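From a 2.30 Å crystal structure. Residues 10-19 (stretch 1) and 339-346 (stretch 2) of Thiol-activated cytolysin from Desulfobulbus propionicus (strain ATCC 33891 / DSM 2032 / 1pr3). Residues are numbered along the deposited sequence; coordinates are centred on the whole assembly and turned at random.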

# COMPACT_ATOMS: atom_id res chain seq x y z
N LYS A 10 47.07 5.65 34.50
CA LYS A 10 45.66 5.62 34.90
C LYS A 10 44.72 5.70 33.69
O LYS A 10 43.61 5.14 33.72
CB LYS A 10 45.39 6.75 35.89
CG LYS A 10 45.91 6.43 37.33
CD LYS A 10 44.77 6.36 38.33
CE LYS A 10 45.20 5.62 39.60
NZ LYS A 10 44.26 4.50 39.94
N LEU A 11 45.13 6.39 32.62
CA LEU A 11 44.33 6.42 31.40
C LEU A 11 44.28 5.05 30.73
O LEU A 11 43.20 4.53 30.46
CB LEU A 11 44.89 7.44 30.43
CG LEU A 11 44.37 8.86 30.56
CD1 LEU A 11 45.03 9.64 29.43
CD2 LEU A 11 42.87 8.94 30.52
N ALA A 12 45.46 4.47 30.44
CA ALA A 12 45.53 3.16 29.82
C ALA A 12 44.79 2.09 30.63
O ALA A 12 44.22 1.16 30.06
CB ALA A 12 46.99 2.74 29.63
N SER A 13 44.76 2.23 31.94
CA SER A 13 44.07 1.25 32.76
C SER A 13 42.59 1.59 32.93
O SER A 13 41.88 0.89 33.67
CB SER A 13 44.75 1.15 34.14
OG SER A 13 44.09 1.94 35.10
N LEU A 14 42.10 2.65 32.29
CA LEU A 14 40.70 3.04 32.42
C LEU A 14 39.87 2.21 31.44
O LEU A 14 39.88 2.46 30.23
CB LEU A 14 40.56 4.53 32.18
CG LEU A 14 39.28 5.21 32.64
CD1 LEU A 14 39.24 5.57 34.10
CD2 LEU A 14 39.13 6.47 31.76
N GLN A 15 39.15 1.22 31.98
CA GLN A 15 38.45 0.21 31.19
C GLN A 15 37.01 0.67 30.98
O GLN A 15 36.28 0.94 31.95
CB GLN A 15 38.50 -1.16 31.86
CG GLN A 15 39.82 -1.45 32.56
CD GLN A 15 39.64 -2.24 33.85
OE1 GLN A 15 38.97 -3.27 33.87
NE2 GLN A 15 40.26 -1.77 34.94
N TYR A 16 36.63 0.83 29.72
CA TYR A 16 35.28 1.24 29.35
C TYR A 16 35.10 0.79 27.91
O TYR A 16 36.07 0.63 27.16
CB TYR A 16 35.04 2.75 29.49
CG TYR A 16 35.90 3.54 28.56
CD1 TYR A 16 35.60 3.66 27.20
CD2 TYR A 16 37.07 4.14 29.04
CE1 TYR A 16 36.43 4.35 26.37
CE2 TYR A 16 37.90 4.84 28.22
CZ TYR A 16 37.58 4.96 26.89
OH TYR A 16 38.44 5.68 26.09
N ASN A 17 33.85 0.61 27.53
CA ASN A 17 33.50 0.12 26.21
C ASN A 17 33.18 1.31 25.32
O ASN A 17 32.17 2.00 25.57
CB ASN A 17 32.31 -0.84 26.29
CG ASN A 17 31.66 -1.12 24.93
OD1 ASN A 17 30.45 -1.25 24.85
ND2 ASN A 17 32.45 -1.23 23.88
N PRO A 18 33.99 1.62 24.30
CA PRO A 18 33.75 2.85 23.53
C PRO A 18 32.32 2.96 23.01
O PRO A 18 31.80 4.08 22.92
CB PRO A 18 34.77 2.77 22.38
CG PRO A 18 35.87 1.91 22.91
CD PRO A 18 35.18 0.89 23.80
N LYS A 19 31.66 1.84 22.70
CA LYS A 19 30.37 1.90 22.03
C LYS A 19 29.23 2.28 22.95
O LYS A 19 28.26 2.86 22.46
CB LYS A 19 30.07 0.58 21.36
CG LYS A 19 31.02 0.26 20.21
CD LYS A 19 31.57 -1.16 20.28
CE LYS A 19 32.54 -1.42 19.12
NZ LYS A 19 31.85 -1.82 17.86
N VAL A 339 37.13 12.17 19.42
CA VAL A 339 37.81 10.90 19.57
C VAL A 339 38.10 10.72 21.08
O VAL A 339 38.18 11.70 21.83
CB VAL A 339 39.04 10.97 18.64
CG1 VAL A 339 40.24 11.66 19.32
CG2 VAL A 339 39.36 9.62 18.04
N PHE A 340 38.13 9.47 21.54
CA PHE A 340 38.50 9.19 22.93
C PHE A 340 39.99 9.49 23.13
O PHE A 340 40.83 9.17 22.28
CB PHE A 340 38.18 7.75 23.31
CG PHE A 340 36.71 7.49 23.48
CD1 PHE A 340 36.05 7.89 24.64
CD2 PHE A 340 35.99 6.86 22.48
CE1 PHE A 340 34.67 7.67 24.81
CE2 PHE A 340 34.62 6.64 22.61
CZ PHE A 340 33.95 7.05 23.77
N LEU A 341 40.33 10.14 24.25
CA LEU A 341 41.71 10.59 24.41
C LEU A 341 42.64 9.42 24.67
O LEU A 341 43.77 9.39 24.16
CB LEU A 341 41.81 11.62 25.52
CG LEU A 341 43.21 12.11 25.87
CD1 LEU A 341 43.94 12.72 24.67
CD2 LEU A 341 43.13 13.09 27.03
N LYS A 342 42.18 8.43 25.42
CA LYS A 342 42.99 7.27 25.81
C LYS A 342 43.72 6.60 24.62
O LYS A 342 44.92 6.35 24.67
CB LYS A 342 42.10 6.24 26.46
CG LYS A 342 42.76 4.82 26.71
CD LYS A 342 41.71 3.76 27.09
CE LYS A 342 42.39 2.37 27.22
NZ LYS A 342 41.44 1.26 27.70
N ASP A 343 43.02 6.41 23.50
CA ASP A 343 43.56 5.60 22.39
C ASP A 343 43.28 6.19 21.01
O ASP A 343 43.90 5.75 20.04
CB ASP A 343 43.00 4.16 22.43
CG ASP A 343 41.47 4.10 22.77
OD1 ASP A 343 40.71 5.09 22.59
OD2 ASP A 343 41.02 2.99 23.21
N GLY A 344 42.38 7.17 20.90
CA GLY A 344 42.09 7.78 19.61
C GLY A 344 40.97 7.13 18.83
O GLY A 344 40.83 7.40 17.63
N VAL A 345 40.17 6.29 19.47
CA VAL A 345 39.00 5.70 18.85
C VAL A 345 37.86 6.72 18.78
O VAL A 345 37.61 7.47 19.74
CB VAL A 345 38.58 4.45 19.64
CG1 VAL A 345 37.18 3.94 19.18
CG2 VAL A 345 39.62 3.36 19.48
N SER A 346 37.15 6.73 17.64
CA SER A 346 36.05 7.65 17.41
C SER A 346 34.99 7.50 18.48
O SER A 346 34.74 6.40 18.96
CB SER A 346 35.36 7.37 16.07
OG SER A 346 36.33 6.96 15.15
O HOH W 1 39.52 8.43 26.77

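The two stretches meet in a small, mostly apolar side-chain contact, burying 456 Å² summed over both sides, which is pinned by one direct hydrogen bond and one bridging water.

The direct bond belongs to Lys342. All four of its chi angles lie in the t well, so the chain is fully extended and runs along the backbone of stretch 1 where the helix gives way to loop. Lys342 CD lies 3.8 Å from Leu11 O and Lys342 CE lies 3.6 Å from Ala12 O. At the tip, Lys342 NZ donates a hydrogen bond to Leu14 O at 3.2 Å. A lysine suits this place because its methylenes can pack along the chain while the ammonium group reaches a carbonyl at the far end; with 114 Å² covered, it contributes the largest area of any residue here. Leu11 O, which Lys342 CD approaches, accepts a backbone hydrogen bond from Leu14 N at 2.8 Å. The ammonium also lies above the Tyr16 ring, but NZ is 5.6 Å from the centroid of the six ring carbons, 28° off the normal, so any cation-pi attraction is weak at most.

Tyr16 points its CA-to-CB bond toward stretch 2, with chi1 at 63° (p). The ring sits between Phe340 and Lys342 in the contact: its CE1 lies over one face of the Phe340 ring, 4.0 Å from Phe340 CD1. The centroids are 5.3 Å apart and the planes are inclined at 40°, an oblique arrangement. The hydroxyl extends further, with Tyr16 OH 3.5 Å from Phe340 CB and 3.7 Å from Lys342 CB. It also hydrogen-bonds to water 1, Tyr16 OH to water O being 3.0 Å; the same water O accepts from Lys342 N at 3.0 Å. Tyrosine therefore combines an apolar ring surface with a polar tip that reaches the backbone of stretch 2 through the water.

Pro18 supplies a second apolar patch. Its CB is 3.9 Å from Phe340 CE2 and 4.2 Å from Val345 CG1, so the compact ring contacts two hydrophobic side chains at once. The buried Phe340 thus links both patches: Tyr16 CE1 lies over one face of its ring, while Pro18 packs near the CE2 and CZ end, obliquely to the ring.

Stretch 2 is folded back on itself by backbone bonds: Phe340 N donates to Val345 O at 2.7 Å, and Gly344 N to Phe340 O at 2.9 Å. This turn brings Val345 near Phe340, where both can meet Pro18. Gly344, at phi/psi of 91/15°, suits the turn because a CB there would be jammed against the carbonyl O of Asp343.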